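Local atomic coordinates of phenylurea hydrolase B (Mycobacterium brisbanense, PDB entry 4WHB), a protein that probably hydrolyses the carbon-nitrogen bond of phenylurea herbicides such as diuron, as a zinc-dependent member of the amidohydrolase superfamily. Residues Ser2-Ile12 / Ala47-Val58; Val27-Val35 / Gln406-Asp417. All coordinates share one frame; numbering follows the deposited sequence.

Contact 1 of 2, residues Ser2-Ile12 / Ala47-Val58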
loop_
_atom_site.group_PDB
_atom_site.type_symbol
_atom_site.label_atom_id
_atom_site.label_comp_id
_atom_site.label_asym_id
_atom_site.label_seq_id
_atom_site.Cartn_x
_atom_site.Cartn_y
_atom_site.Cartn_z
ATOM N N SER C 2 -53.699 25.125 5.016
ATOM C CA SER C 2 -54.198 26.419 4.476
ATOM C C SER C 2 -54.637 26.244 3.032
ATOM O O SER C 2 -54.186 25.334 2.339
ATOM C CB SER C 2 -53.109 27.512 4.513
ATOM O OG SER C 2 -52.482 27.672 5.779
ATOM N N THR C 3 -55.522 27.121 2.572
ATOM C CA THR C 3 -55.822 27.207 1.150
ATOM C C THR C 3 -55.330 28.575 0.748
ATOM O O THR C 3 -55.643 29.529 1.415
ATOM C CB THR C 3 -57.314 27.002 0.919
ATOM O OG1 THR C 3 -57.619 25.614 1.237
ATOM C CG2 THR C 3 -57.727 27.392 -0.541
ATOM N N ILE C 4 -54.521 28.671 -0.298
ATOM C CA ILE C 4 -53.722 29.874 -0.532
ATOM C C ILE C 4 -53.905 30.433 -1.909
ATOM O O ILE C 4 -54.180 29.678 -2.827
ATOM C CB ILE C 4 -52.221 29.581 -0.376
ATOM C CG1 ILE C 4 -51.993 28.621 0.797
ATOM C CG2 ILE C 4 -51.455 30.885 -0.217
ATOM C CD1 ILE C 4 -50.729 28.861 1.598
ATOM N N ALA C 5 -53.756 31.747 -2.053
ATOM C CA ALA C 5 -53.709 32.361 -3.384
ATOM C C ALA C 5 -52.432 33.157 -3.559
ATOM O O ALA C 5 -52.099 33.966 -2.714
ATOM C CB ALA C 5 -54.901 33.245 -3.654
ATOM N N ILE C 6 -51.685 32.891 -4.632
ATOM C CA ILE C 6 -50.458 33.614 -4.889
ATOM C C ILE C 6 -50.705 34.518 -6.071
ATOM O O ILE C 6 -50.924 34.075 -7.180
ATOM C CB ILE C 6 -49.288 32.706 -5.214
ATOM C CG1 ILE C 6 -49.152 31.620 -4.170
ATOM C CG2 ILE C 6 -48.012 33.533 -5.239
ATOM C CD1 ILE C 6 -49.688 30.269 -4.621
ATOM N N THR C 7 -50.621 35.804 -5.814
ATOM C CA THR C 7 -51.125 36.823 -6.709
ATOM C C THR C 7 -50.022 37.631 -7.427
ATOM O O THR C 7 -48.958 37.864 -6.850
ATOM C CB THR C 7 -51.991 37.812 -5.919
ATOM O OG1 THR C 7 -51.199 38.461 -4.914
ATOM C CG2 THR C 7 -53.131 37.072 -5.240
ATOM N N ASN C 8 -50.304 38.079 -8.658
ATOM C CA ASN C 8 -49.399 38.920 -9.405
ATOM C C ASN C 8 -48.033 38.258 -9.642
ATOM O O ASN C 8 -46.964 38.897 -9.516
ATOM C CB ASN C 8 -49.189 40.256 -8.681
ATOM C CG ASN C 8 -48.987 41.456 -9.650
ATOM O OD1 ASN C 8 -48.805 41.308 -10.868
ATOM N ND2 ASN C 8 -49.044 42.656 -9.092
ATOM N N VAL C 9 -48.063 36.975 -10.011
ATOM C CA VAL C 9 -46.842 36.245 -10.325
ATOM C C VAL C 9 -46.587 36.357 -11.821
ATOM O O VAL C 9 -47.516 36.438 -12.640
ATOM C CB VAL C 9 -46.954 34.774 -9.933
ATOM C CG1 VAL C 9 -45.636 34.084 -10.089
ATOM C CG2 VAL C 9 -47.455 34.618 -8.485
ATOM N N THR C 10 -45.306 36.426 -12.178
ATOM C CA THR C 10 -44.872 36.335 -13.558
ATOM C C THR C 10 -44.409 34.880 -13.750
ATOM O O THR C 10 -43.307 34.481 -13.258
ATOM C CB THR C 10 -43.715 37.287 -13.802
ATOM O OG1 THR C 10 -43.971 38.530 -13.150
ATOM C CG2 THR C 10 -43.541 37.504 -15.313
ATOM N N LEU C 11 -45.228 34.080 -14.436
ATOM C CA LEU C 11 -45.081 32.639 -14.369
ATOM C C LEU C 11 -44.252 31.996 -15.496
ATOM O O LEU C 11 -44.577 32.148 -16.693
ATOM C CB LEU C 11 -46.457 32.004 -14.363
ATOM C CG LEU C 11 -46.397 30.445 -14.314
ATOM C CD1 LEU C 11 -45.593 29.876 -13.122
ATOM C CD2 LEU C 11 -47.770 29.803 -14.365
ATOM N N ILE C 12 -43.203 31.265 -15.110
ATOM C CA ILE C 12 -42.570 30.324 -16.024
ATOM C C ILE C 12 -43.186 28.940 -15.757
ATOM O O ILE C 12 -42.969 28.363 -14.695
ATOM C CB ILE C 12 -41.033 30.282 -15.854
ATOM C CG1 ILE C 12 -40.482 31.690 -15.796
ATOM C CG2 ILE C 12 -40.399 29.510 -16.996
ATOM C CD1 ILE C 12 -38.987 31.763 -15.947
ATOM N N ALA C 47 -59.087 32.258 1.799
ATOM C CA ALA C 47 -57.836 31.812 1.273
ATOM C C ALA C 47 -56.709 32.616 1.866
ATOM O O ALA C 47 -56.791 33.825 1.955
ATOM C CB ALA C 47 -57.808 31.899 -0.252
ATOM N N THR C 48 -55.658 31.934 2.286
ATOM C CA THR C 48 -54.464 32.603 2.775
ATOM C C THR C 48 -53.834 33.404 1.638
ATOM O O THR C 48 -53.605 32.911 0.542
ATOM C CB THR C 48 -53.453 31.597 3.349
ATOM O OG1 THR C 48 -54.072 30.874 4.420
ATOM C CG2 THR C 48 -52.237 32.290 3.871
ATOM N N VAL C 49 -53.551 34.656 1.920
ATOM C CA VAL C 49 -52.903 35.545 0.956
ATOM C C VAL C 49 -51.459 35.083 0.800
ATOM O O VAL C 49 -50.837 34.649 1.777
ATOM C CB VAL C 49 -52.936 37.027 1.442
ATOM C CG1 VAL C 49 -53.918 37.213 2.618
ATOM C CG2 VAL C 49 -51.561 37.530 1.876
ATOM N N VAL C 50 -50.932 35.127 -0.423
ATOM C CA VAL C 50 -49.476 35.207 -0.631
ATOM C C VAL C 50 -49.202 36.227 -1.751
ATOM O O VAL C 50 -49.698 36.099 -2.878
ATOM C CB VAL C 50 -48.854 33.869 -0.987
ATOM C CG1 VAL C 50 -47.488 34.087 -1.614
ATOM C CG2 VAL C 50 -48.694 32.985 0.215
ATOM N N ASP C 51 -48.423 37.255 -1.430
ATOM C CA ASP C 51 -48.171 38.357 -2.364
ATOM C C ASP C 51 -47.048 37.973 -3.303
ATOM O O ASP C 51 -45.946 37.707 -2.872
ATOM C CB ASP C 51 -47.817 39.635 -1.598
ATOM C CG ASP C 51 -47.521 40.785 -2.511
ATOM O OD1 ASP C 51 -48.477 41.413 -2.990
ATOM O OD2 ASP C 51 -46.335 41.074 -2.748
ATOM N N GLY C 52 -47.319 37.945 -4.596
ATOM C CA GLY C 52 -46.310 37.551 -5.579
ATOM C C GLY C 52 -45.749 38.674 -6.429
ATOM O O GLY C 52 -45.031 38.392 -7.384
ATOM N N ASN C 53 -46.061 39.921 -6.087
ATOM C CA ASN C 53 -45.519 41.060 -6.830
ATOM C C ASN C 53 -43.982 41.006 -6.850
ATOM O O ASN C 53 -43.325 40.547 -5.880
ATOM C CB ASN C 53 -45.957 42.397 -6.221
ATOM C CG ASN C 53 -47.408 42.397 -5.745
ATOM O OD1 ASN C 53 -48.176 41.466 -6.028
ATOM N ND2 ASN C 53 -47.775 43.431 -5.003
ATOM N N ARG C 54 -43.413 41.416 -7.981
ATOM C CA ARG C 54 -41.973 41.542 -8.086
ATOM C C ARG C 54 -41.286 40.208 -7.869
ATOM O O ARG C 54 -40.143 40.190 -7.458
ATOM C CB ARG C 54 -41.428 42.567 -7.065
ATOM C CG ARG C 54 -42.182 43.878 -7.005
ATOM C CD ARG C 54 -41.760 44.765 -8.172
ATOM N NE ARG C 54 -42.565 45.968 -8.269
ATOM C CZ ARG C 54 -43.850 45.970 -8.593
ATOM N NH1 ARG C 54 -44.498 44.862 -8.829
ATOM N NH2 ARG C 54 -44.530 47.093 -8.669
ATOM N N ARG C 55 -41.958 39.095 -8.135
ATOM C CA ARG C 55 -41.300 37.799 -8.074
ATOM C C ARG C 55 -41.634 36.900 -9.261
ATOM O O ARG C 55 -42.436 37.268 -10.106
ATOM C CB ARG C 55 -41.649 37.088 -6.764
ATOM C CG ARG C 55 -40.877 37.630 -5.585
ATOM C CD ARG C 55 -41.625 37.448 -4.300
ATOM N NE ARG C 55 -40.870 38.040 -3.179
ATOM C CZ ARG C 55 -40.717 39.348 -2.988
ATOM N NH1 ARG C 55 -41.255 40.223 -3.812
ATOM N NH2 ARG C 55 -40.045 39.789 -1.944
ATOM N N TRP C 56 -41.021 35.720 -9.311
ATOM C CA TRP C 56 -41.264 34.762 -10.357
ATOM C C TRP C 56 -41.681 33.487 -9.730
ATOM O O TRP C 56 -41.334 33.184 -8.579
ATOM C CB TRP C 56 -39.978 34.484 -11.137
ATOM C CG TRP C 56 -39.825 35.367 -12.303
ATOM C CD1 TRP C 56 -40.037 35.048 -13.608
ATOM C CD2 TRP C 56 -39.451 36.742 -12.270
ATOM N NE1 TRP C 56 -39.844 36.158 -14.383
ATOM C CE2 TRP C 56 -39.464 37.202 -13.588
ATOM C CE3 TRP C 56 -39.098 37.621 -11.247
ATOM C CZ2 TRP C 56 -39.192 38.506 -13.911
ATOM C CZ3 TRP C 56 -38.790 38.928 -11.584
ATOM C CH2 TRP C 56 -38.819 39.349 -12.906
ATOM N N MET C 57 -42.436 32.703 -10.486
ATOM C CA MET C 57 -42.646 31.307 -10.113
ATOM C C MET C 57 -42.054 30.441 -11.196
ATOM O O MET C 57 -42.379 30.577 -12.386
ATOM C CB MET C 57 -44.125 30.974 -9.937
ATOM C CG MET C 57 -44.597 30.980 -8.489
ATOM S SD MET C 57 -46.268 30.350 -8.355
ATOM C CE MET C 57 -46.125 28.830 -9.246
ATOM N N VAL C 58 -41.151 29.563 -10.778
ATOM C CA VAL C 58 -40.687 28.488 -11.642
ATOM C C VAL C 58 -41.205 27.221 -10.985
ATOM O O VAL C 58 -41.489 27.220 -9.764
ATOM C CB VAL C 58 -39.170 28.459 -11.776
ATOM C CG1 VAL C 58 -38.679 29.698 -12.501
ATOM C CG2 VAL C 58 -38.513 28.375 -10.414
#

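Contact 2 of 2, residues Val27-Val35 / Gln406-Asp417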
loop_
_atom_site.group_PDB
_atom_site.type_symbol
_atom_site.label_atom_id
_atom_site.label_comp_id
_atom_site.label_asym_id
_atom_site.label_seq_id
_atom_site.Cartn_x
_atom_site.Cartn_y
_atom_site.Cartn_z
ATOM N N VAL C 27 -53.905 27.551 -4.891
ATOM C CA VAL C 27 -53.664 26.139 -4.519
ATOM C C VAL C 27 -54.836 25.608 -3.732
ATOM O O VAL C 27 -55.349 26.283 -2.831
ATOM C CB VAL C 27 -52.350 25.923 -3.742
ATOM C CG1 VAL C 27 -51.174 26.110 -4.676
ATOM C CG2 VAL C 27 -52.255 26.876 -2.596
ATOM N N GLU C 28 -55.292 24.415 -4.109
ATOM C CA GLU C 28 -56.373 23.754 -3.384
ATOM C C GLU C 28 -55.706 22.588 -2.709
ATOM O O GLU C 28 -55.068 21.812 -3.396
ATOM C CB GLU C 28 -57.452 23.255 -4.349
ATOM C CG GLU C 28 -58.316 22.121 -3.788
ATOM C CD GLU C 28 -58.839 21.133 -4.835
ATOM O OE1 GLU C 28 -59.860 20.468 -4.519
ATOM O OE2 GLU C 28 -58.234 21.005 -5.940
ATOM N N GLY C 29 -55.858 22.446 -1.394
ATOM C CA GLY C 29 -55.270 21.307 -0.712
ATOM C C GLY C 29 -53.794 21.341 -0.990
ATOM O O GLY C 29 -53.158 22.330 -0.623
ATOM N N ASP C 30 -53.284 20.323 -1.682
ATOM C CA ASP C 30 -51.925 20.384 -2.192
ATOM C C ASP C 30 -52.196 21.078 -3.512
ATOM O O ASP C 30 -52.595 22.254 -3.541
ATOM C CB ASP C 30 -51.312 18.996 -2.406
ATOM C CG ASP C 30 -52.047 17.904 -1.663
ATOM O OD1 ASP C 30 -51.723 17.754 -0.467
ATOM O OD2 ASP C 30 -52.916 17.183 -2.260
ATOM N N ARG C 31 -52.024 20.359 -4.606
ATOM C CA ARG C 31 -52.840 20.569 -5.761
ATOM C C ARG C 31 -52.999 22.043 -6.140
ATOM O O ARG C 31 -53.659 22.821 -5.476
ATOM C CB ARG C 31 -54.199 19.865 -5.546
ATOM C CG ARG C 31 -54.306 18.415 -5.997
ATOM C CD ARG C 31 -52.972 17.785 -6.198
ATOM N NE ARG C 31 -52.987 16.384 -6.630
ATOM C CZ ARG C 31 -52.004 15.856 -7.320
ATOM N NH1 ARG C 31 -51.004 16.621 -7.697
ATOM N NH2 ARG C 31 -52.071 14.587 -7.674
ATOM N N PHE C 32 -52.357 22.389 -7.232
ATOM C CA PHE C 32 -52.600 23.632 -7.914
ATOM C C PHE C 32 -54.034 23.629 -8.314
ATOM O O PHE C 32 -54.535 22.576 -8.672
ATOM C CB PHE C 32 -51.785 23.744 -9.201
ATOM C CG PHE C 32 -50.394 24.214 -8.983
ATOM C CD1 PHE C 32 -50.146 25.342 -8.207
ATOM C CD2 PHE C 32 -49.342 23.525 -9.502
ATOM C CE1 PHE C 32 -48.856 25.770 -7.993
ATOM C CE2 PHE C 32 -48.055 23.960 -9.285
ATOM C CZ PHE C 32 -47.811 25.080 -8.548
ATOM N N ALA C 33 -54.698 24.790 -8.235
ATOM C CA ALA C 33 -56.082 24.800 -8.534
ATOM C C ALA C 33 -56.364 25.418 -9.923
ATOM O O ALA C 33 -56.704 24.735 -10.890
ATOM C CB ALA C 33 -56.829 25.497 -7.411
ATOM N N THR C 34 -56.285 26.740 -9.961
ATOM C CA THR C 34 -56.647 27.503 -11.124
ATOM C C THR C 34 -55.429 28.343 -11.543
ATOM O O THR C 34 -54.742 28.929 -10.702
ATOM C CB THR C 34 -57.825 28.415 -10.850
ATOM O OG1 THR C 34 -58.743 27.790 -9.939
ATOM C CG2 THR C 34 -58.512 28.745 -12.147
ATOM N N VAL C 35 -55.125 28.372 -12.839
ATOM C CA VAL C 35 -54.029 29.165 -13.340
ATOM C C VAL C 35 -54.566 30.124 -14.377
ATOM O O VAL C 35 -54.983 29.721 -15.460
ATOM C CB VAL C 35 -52.983 28.292 -14.032
ATOM C CG1 VAL C 35 -51.768 29.113 -14.422
ATOM C CG2 VAL C 35 -52.563 27.170 -13.106
ATOM N N GLN C 406 -47.875 13.914 -12.140
ATOM C CA GLN C 406 -47.786 14.444 -10.787
ATOM C C GLN C 406 -46.823 15.632 -10.567
ATOM O O GLN C 406 -47.192 16.571 -9.832
ATOM C CB GLN C 406 -47.503 13.324 -9.817
ATOM C CG GLN C 406 -48.631 12.279 -9.758
ATOM C CD GLN C 406 -49.848 12.711 -8.957
ATOM O OE1 GLN C 406 -50.290 13.839 -9.049
ATOM N NE2 GLN C 406 -50.394 11.793 -8.144
ATOM N N ILE C 407 -45.633 15.627 -11.182
ATOM C CA ILE C 407 -44.642 16.705 -10.955
ATOM C C ILE C 407 -43.911 17.246 -12.194
ATOM O O ILE C 407 -43.892 16.633 -13.235
ATOM C CB ILE C 407 -43.503 16.280 -9.988
ATOM C CG1 ILE C 407 -43.101 14.817 -10.209
ATOM C CG2 ILE C 407 -43.898 16.580 -8.547
ATOM C CD1 ILE C 407 -41.815 14.370 -9.565
ATOM N N GLY C 408 -43.416 18.478 -12.118
ATOM C CA GLY C 408 -44.109 19.521 -11.345
ATOM C C GLY C 408 -43.528 20.923 -11.286
ATOM O O GLY C 408 -42.344 21.131 -11.100
ATOM N N SER C 409 -44.389 21.892 -11.496
ATOM C CA SER C 409 -45.620 21.630 -12.235
ATOM C C SER C 409 -45.635 22.482 -13.550
ATOM O O SER C 409 -45.268 21.905 -14.606
ATOM C CB SER C 409 -46.837 21.714 -11.323
ATOM O OG SER C 409 -46.555 21.157 -10.048
ATOM N N VAL C 410 -46.040 23.771 -13.587
ATOM C CA VAL C 410 -47.075 24.395 -12.789
ATOM C C VAL C 410 -48.353 24.359 -13.638
ATOM O O VAL C 410 -48.426 25.047 -14.685
ATOM C CB VAL C 410 -46.735 25.855 -12.422
ATOM C CG1 VAL C 410 -47.998 26.642 -12.093
ATOM C CG2 VAL C 410 -45.799 25.904 -11.240
ATOM N N GLU C 411 -49.318 23.549 -13.221
ATOM C CA GLU C 411 -50.558 23.347 -13.956
ATOM C C GLU C 411 -51.664 22.867 -12.995
ATOM O O GLU C 411 -51.359 22.343 -11.915
ATOM C CB GLU C 411 -50.384 22.249 -15.030
ATOM C CG GLU C 411 -49.246 22.410 -16.007
ATOM C CD GLU C 411 -49.171 21.258 -16.959
ATOM O OE1 GLU C 411 -50.115 21.085 -17.768
ATOM O OE2 GLU C 411 -48.138 20.540 -16.883
ATOM N N THR C 412 -52.923 23.048 -13.391
ATOM C CA THR C 412 -54.048 22.581 -12.615
ATOM C C THR C 412 -54.070 21.094 -12.311
ATOM O O THR C 412 -53.726 20.312 -13.119
ATOM C CB THR C 412 -55.375 22.990 -13.271
ATOM O OG1 THR C 412 -56.463 22.547 -12.466
ATOM C CG2 THR C 412 -55.501 22.405 -14.645
ATOM N N GLY C 413 -54.489 20.732 -11.108
ATOM C CA GLY C 413 -54.613 19.327 -10.691
ATOM C C GLY C 413 -53.283 18.595 -10.540
ATOM O O GLY C 413 -53.209 17.392 -10.615
ATOM N N LYS C 414 -52.219 19.347 -10.343
ATOM C CA LYS C 414 -50.885 18.817 -10.163
ATOM C C LYS C 414 -50.398 19.185 -8.769
ATOM O O LYS C 414 -50.893 20.129 -8.160
ATOM C CB LYS C 414 -49.911 19.409 -11.207
ATOM C CG LYS C 414 -50.081 18.827 -12.593
ATOM C CD LYS C 414 -48.822 18.147 -13.107
ATOM C CE LYS C 414 -47.739 19.125 -13.475
ATOM N NZ LYS C 414 -46.567 18.428 -14.049
ATOM N N LEU C 415 -49.427 18.427 -8.261
ATOM C CA LEU C 415 -48.943 18.666 -6.920
ATOM C C LEU C 415 -48.384 20.071 -6.940
ATOM O O LEU C 415 -47.721 20.460 -7.885
ATOM C CB LEU C 415 -47.848 17.670 -6.521
ATOM C CG LEU C 415 -48.214 16.345 -5.862
ATOM C CD1 LEU C 415 -46.935 15.582 -5.560
ATOM C CD2 LEU C 415 -49.029 16.616 -4.631
ATOM N N ALA C 416 -48.676 20.856 -5.909
ATOM C CA ALA C 416 -48.219 22.209 -5.918
ATOM C C ALA C 416 -46.880 22.272 -5.230
ATOM O O ALA C 416 -46.803 22.259 -3.984
ATOM C CB ALA C 416 -49.211 23.121 -5.287
ATOM N N ASP C 417 -45.842 22.292 -6.068
ATOM C CA ASP C 417 -44.493 22.436 -5.612
ATOM C C ASP C 417 -43.995 23.620 -6.403
ATOM O O ASP C 417 -44.003 23.596 -7.647
ATOM C CB ASP C 417 -43.629 21.193 -5.946
ATOM C CG ASP C 417 -44.199 19.906 -5.390
ATOM O OD1 ASP C 417 -44.647 19.903 -4.211
ATOM O OD2 ASP C 417 -44.182 18.875 -6.131
#

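Contact 1 of 2, residues Ser2-Ile12 / Ala47-Val58
Two short parallel strand pairings, set at a corner of the small beta domain beside the amidohydrolase barrel, join Ser2-Ile12 to Ala47-Val58. In the first, the axes of strands 4-7 and 48-51 approach to 4.8 Å, with their directions 22° apart. Amides and carbonyls engage in the staggered parallel pattern: Thr48 N gives to Thr3 O, Ala5 N to Thr48 O (2.8 Å), Val50 N to Ala5 O, and Thr7 N to Val50 O. The second pairing, strands 9-11 and 56-58, rests on Ile12 N to Met57 O (2.9 Å) and a weak bond from Met57 N to Thr10 O. Between them the register slips by two residues while Gly52-Arg55 make a type II turn.

On one face of the first pairing Val50 gives one methyl to each of two isoleucines: CG2 meets Ile4 CG2 at 3.5 Å, and CG1 lies alongside Ile6 CG2. Phe439 of strand 435-440 touches both Ile4 and Val50. Past the corner, Val9 CG1, anti to its own N (chi1 -172°), reaches Met57 CB at 3.5 Å, and Leu11 CD1 comes to the same CB, crossing the methionine at a slant. Trp56 is turned the other way; Thr10 CB sits over its five-membered ring, 4.2 Å from the centroid and offset toward the rim, and Ile12 CG1 lies at the ring edge. Inside the turn, Arg55 NH1 bonds Asn53 O at 2.9 Å, the carbonyl lying in the guanidinium plane. Such N-terminal strands, passing between two sheets, are consistent with the composite beta domain found beside the barrel in many amidohydrolases.

Contact 2 of 2, residues Val27-Val35 / Gln406-Asp417
Backbone hydrogen bonds tie Phe32 to the loop 406-417 on both of its polar atoms. Phe32 N gives to Lys414 O at 2.8 Å, and Phe32 O accepts Gly413 N at 3.1 Å from a donor lying 40° out of the carbonyl plane. One residue on, Thr412 OG1 donates to Ala33 O (2.7 Å); its hydroxyl reaches that carbonyl because it stands anti to the threonine N (chi1 -178°). Lys414 and Gly413 belong to a type II turn, Glu411-Lys414, whose exposed glycine has a positive phi.

The apolar contacts gather on the Phe32 ring, which is held on two faces and an edge. Ala416 CB lies over the ring centre, 3.8 Å from the centroid, while Val410 CG1 is over the opposite face at 4.0 Å, displaced toward the rim: two CH-pi contacts. Ser409 CB comes in at the edge, in the ring plane. Its OG hydrogen-bonds Leu415 O at 2.6 Å, which fixes the serine beside the ring. Val27 CG1 packs on Ala416 CB, and Val25 of strand 23-27 also touches Phe32. Thus the loop that follows helix 395-400 and leads into strand 418-421 closes against the N-terminal strands of the beta domain, joining two parts of the amidohydrolase fold 371 residues apart in sequence.

Charged and polar groups meet at the far end. Arg31 NH2 is modelled at Gln406 OE1, but the bond is very short and the placement of the guanidinium is doubtful. Lys414 NZ hydrogen-bonds Ala404 O, outside the two segments.

In the fold
The centres of contact 1 and contact 2 lie about 13 Å apart, on the same side of the chain's centre. Their segments alternate along the chain: 2-12, 27-35, 47-58, then 406-417 far later. A four-stranded sheet, ordered 32-36, 23-27, 4-7, 48-51, unites them, with contact 2 involving one outermost strand and contact 1 the other; Ile4 O probably accepts Val27 N (3.0 Å). Packing of Met57 CE on Val410 CG2 at 3.6 Å gives a second junction. Strand 56-63, entered from contact 1, pairs antiparallel with strand 418-421, entered from contact 2, in a second sheet, consistent with a beta domain assembled from both chain ends, away from zinc-binding His273 and Asp344.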